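Local coordinates for protein endoglucanase, family GH5 (Zobellia galactanivorans, PDB 6GL2) that probably hydrolyses beta-glucan chains of hemicellulose, such as mixed-linked glucan, as a family 5 glycoside hydrolase with a (beta/alpha)8-barrel fold, at residues F230-C235 / D286-H290. Numbering follows the deposited sequence.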
ATOM      1  N   PHE A 230       1.146  14.291   1.431  1.00 10.46           N
ATOM      2  CA  PHE A 230       0.612  15.654   1.520  1.00 12.26           C
ATOM      3  C   PHE A 230       1.341  16.406   2.644  1.00 12.43           C
ATOM      4  O   PHE A 230       1.384  15.945   3.744  1.00 11.61           O
ATOM      5  CB  PHE A 230      -0.887  15.634   1.826  1.00 12.26           C
ATOM      6  CG  PHE A 230      -1.539  16.971   1.572  1.00 13.37           C
ATOM      7  CD1 PHE A 230      -1.344  18.015   2.479  1.00 13.18           C
ATOM      8  CD2 PHE A 230      -2.142  17.245   0.382  1.00 13.85           C
ATOM      9  CE1 PHE A 230      -1.855  19.291   2.200  1.00 14.15           C
ATOM     10  CE2 PHE A 230      -2.685  18.498   0.131  1.00 15.04           C
ATOM     11  CZ  PHE A 230      -2.523  19.533   1.041  1.00 14.44           C
ATOM     12  N   PRO A 231       1.895  17.608   2.345  1.00 13.17           N
ATOM     13  CA  PRO A 231       1.912  18.285   1.043  1.00 11.94           C
ATOM     14  C   PRO A 231       3.139  17.929   0.239  1.00 12.55           C
ATOM     15  O   PRO A 231       4.208  17.804   0.823  1.00 11.88           O
ATOM     16  CB  PRO A 231       1.901  19.779   1.422  1.00 12.88           C
ATOM     17  CG  PRO A 231       2.743  19.760   2.663  1.00 13.37           C
ATOM     18  CD  PRO A 231       2.402  18.476   3.391  1.00 13.05           C
ATOM     19  N   TYR A 232       2.998  17.691  -1.051  1.00 12.47           N
ATOM     20  CA  TYR A 232       4.087  17.105  -1.779  1.00 13.09           C
ATOM     21  C   TYR A 232       5.355  17.957  -1.835  1.00 13.53           C
ATOM     22  O   TYR A 232       6.453  17.437  -2.037  1.00 15.13           O
ATOM     23  CB  TYR A 232       3.606  16.664  -3.185  1.00 16.79           C
ATOM     24  CG  TYR A 232       3.425  17.813  -4.116  1.00 19.56           C
ATOM     25  CD1 TYR A 232       4.496  18.341  -4.841  1.00 22.79           C
ATOM     26  CD2 TYR A 232       2.180  18.427  -4.246  1.00 20.92           C
ATOM     27  CE1 TYR A 232       4.302  19.422  -5.695  1.00 27.34           C
ATOM     28  CE2 TYR A 232       1.981  19.495  -5.129  1.00 23.81           C
ATOM     29  CZ  TYR A 232       3.058  19.980  -5.826  1.00 23.94           C
ATOM     30  OH  TYR A 232       2.897  21.071  -6.697  1.00 31.76           O
ATOM     31  N   GLN A 233       5.199  19.271  -1.774  1.00 15.77           N
ATOM     32  CA  GLN A 233       6.354  20.135  -1.830  1.00 16.13           C
ATOM     33  C   GLN A 233       7.337  19.890  -0.658  1.00 17.59           C
ATOM     34  O   GLN A 233       8.538  19.983  -0.815  1.00 20.16           O
ATOM     35  CB  GLN A 233       5.884  21.577  -1.732  1.00 19.01           C
ATOM     36  CG  GLN A 233       5.090  22.017  -2.952  1.00 21.65           C
ATOM     37  CD  GLN A 233       3.605  21.839  -2.823  1.00 22.77           C
ATOM     38  OE1 GLN A 233       3.040  21.099  -1.963  1.00 20.97           O
ATOM     39  NE2 GLN A 233       2.894  22.593  -3.713  1.00 28.33           N
ATOM     40  N   PHE A 234       6.772  19.592   0.492  1.00 14.62           N
ATOM     41  CA  PHE A 234       7.489  19.190   1.726  1.00 14.53           C
ATOM     42  C   PHE A 234       7.852  17.709   1.685  1.00 13.61           C
ATOM     43  O   PHE A 234       8.976  17.329   1.991  1.00 14.96           O
ATOM     44  CB  PHE A 234       6.623  19.478   2.898  1.00 13.82           C
ATOM     45  CG  PHE A 234       7.216  19.098   4.204  1.00 13.30           C
ATOM     46  CD1 PHE A 234       8.142  19.928   4.832  1.00 13.79           C
ATOM     47  CD2 PHE A 234       6.877  17.923   4.910  1.00 14.27           C
ATOM     48  CE1 PHE A 234       8.724  19.603   6.045  1.00 14.14           C
ATOM     49  CE2 PHE A 234       7.430  17.618   6.122  1.00 13.04           C
ATOM     50  CZ  PHE A 234       8.372  18.440   6.701  1.00 13.41           C
ATOM     51  N   CYS A 235       6.945  16.862   1.279  1.00 11.84           N
ATOM     52  CA  CYS A 235       7.116  15.424   1.444  1.00 12.40           C
ATOM     53  C   CYS A 235       7.953  14.735   0.375  1.00 13.89           C
ATOM     54  O   CYS A 235       8.694  13.795   0.658  1.00 13.92           O
ATOM     55  CB  CYS A 235       5.787  14.724   1.579  1.00 12.67           C
ATOM     56  SG  CYS A 235       4.797  15.130   2.971  1.00 12.10           S
ATOM     57  N   ASP A 286      10.568  19.649  11.795  1.00 14.55           N
ATOM     58  CA  ASP A 286       9.351  19.812  10.999  0.70 15.39           C
ATOM     59  C   ASP A 286       8.866  18.450  10.478  1.00 13.78           C
ATOM     60  O   ASP A 286       7.647  18.234  10.413  1.00 13.20           O
ATOM     61  CB  ASP A 286       9.469  20.889   9.897  0.70 17.19           C
ATOM     62  CG  ASP A 286       9.496  22.371  10.432  0.70 19.19           C
ATOM     63  OD1 ASP A 286       9.489  22.653  11.652  0.70 25.03           O
ATOM     64  OD2 ASP A 286       9.584  23.224   9.520  0.70 20.58           O
ATOM     65  N   ARG A 287       9.750  17.511  10.121  1.00 13.57           N
ATOM     66  CA  ARG A 287       9.329  16.162   9.768  1.00 12.19           C
ATOM     67  C   ARG A 287       8.561  15.524  10.900  1.00 10.48           C
ATOM     68  O   ARG A 287       7.584  14.847  10.737  1.00 12.69           O
ATOM     69  CB  ARG A 287      10.462  15.237   9.372  1.00 15.37           C
ATOM     70  CG  ARG A 287      11.073  15.484   8.062  1.00 15.23           C
ATOM     71  CD  ARG A 287      12.102  14.394   7.852  1.00 14.57           C
ATOM     72  NE  ARG A 287      11.711  13.073   7.382  1.00 14.16           N
ATOM     73  CZ  ARG A 287      12.464  11.970   7.391  1.00 12.05           C
ATOM     74  NH1 ARG A 287      13.483  11.876   8.179  1.00 12.87           N
ATOM     75  NH2 ARG A 287      12.199  10.929   6.585  1.00 13.12           N
ATOM     76  N   LEU A 288       9.067  15.696  12.137  1.00 11.11           N
ATOM     77  CA  LEU A 288       8.434  15.165  13.278  1.00 11.35           C
ATOM     78  C   LEU A 288       7.048  15.792  13.530  1.00 11.90           C
ATOM     79  O   LEU A 288       6.050  15.070  13.818  1.00 12.52           O
ATOM     80  CB  LEU A 288       9.281  15.391  14.572  1.00 13.72           C
ATOM     81  CG  LEU A 288       8.729  14.825  15.852  1.00 14.35           C
ATOM     82  CD1 LEU A 288       8.354  13.332  15.804  1.00 14.73           C
ATOM     83  CD2 LEU A 288       9.697  15.143  17.024  1.00 13.41           C
ATOM     84  N   ALA A 289       6.968  17.121  13.463  1.00 13.56           N
ATOM     85  CA  ALA A 289       5.688  17.823  13.607  1.00 12.34           C
ATOM     86  C   ALA A 289       4.664  17.361  12.573  1.00 11.90           C
ATOM     87  O   ALA A 289       3.535  17.110  12.892  1.00 12.94           O
ATOM     88  CB  ALA A 289       5.852  19.339  13.483  1.00 14.68           C
ATOM     89  N   HIS A 290       5.095  17.227  11.344  1.00 11.25           N
ATOM     90  CA  HIS A 290       4.230  16.781  10.253  1.00 10.70           C
ATOM     91  C   HIS A 290       3.769  15.325  10.527  1.00 11.60           C
ATOM     92  O   HIS A 290       2.579  15.002  10.395  1.00 11.25           O
ATOM     93  CB  HIS A 290       5.012  16.844   8.944  1.00 10.41           C
ATOM     94  CG  HIS A 290       4.257  16.242   7.816  1.00 10.92           C
ATOM     95  ND1 HIS A 290       4.425  14.911   7.454  1.00 10.21           N
ATOM     96  CD2 HIS A 290       3.360  16.790   6.910  1.00 11.07           C
ATOM     97  CE1 HIS A 290       3.697  14.698   6.388  1.00 11.90           C
ATOM     98  NE2 HIS A 290       2.935  15.799   6.115  1.00 12.36           N
TER
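The imidazole of His290 and the phenyl ring of Phe234 run alongside each other, pointing in opposite senses, where, in the (beta/alpha)8 barrel of this family 5 glycoside hydrolase, the short helix 232-237 that follows strand 222-227 meets helix 284-301, which follows the next strand, 271-276. With CG anti to the backbone N (chi1 173°), the imidazole of His290 reaches the loop before the short helix, and its NE2 donates to Phe230 O at 2.8 Å, the acceptor lying almost in the ring plane. The carbonyl belongs to the cis peptide bond before Pro231, whose CD comes within 3.9 Å of His290 NE2. Phe234 CE2 lies over one face of the imidazole, 3.9 Å from His290 CG, with the ring planes inclined at 46°. The phenyl ring also presents its edge to the other helix, Phe234 CZ standing 3.8 Å from Arg287 N. Were His290 an alanine, Phe230 O would probably lose this donor and a gap would be likely beside Phe234 and Cys235. Trp243, outside both segments, meets the His290 ring edge-to-face. The Asp286 side chain lies beside Thr242, a magnesium ligand in another entry of this protein, though no metal is bound here. Cys235 SG approaches the imidazole obliquely, 3.6 Å from His290 CE1.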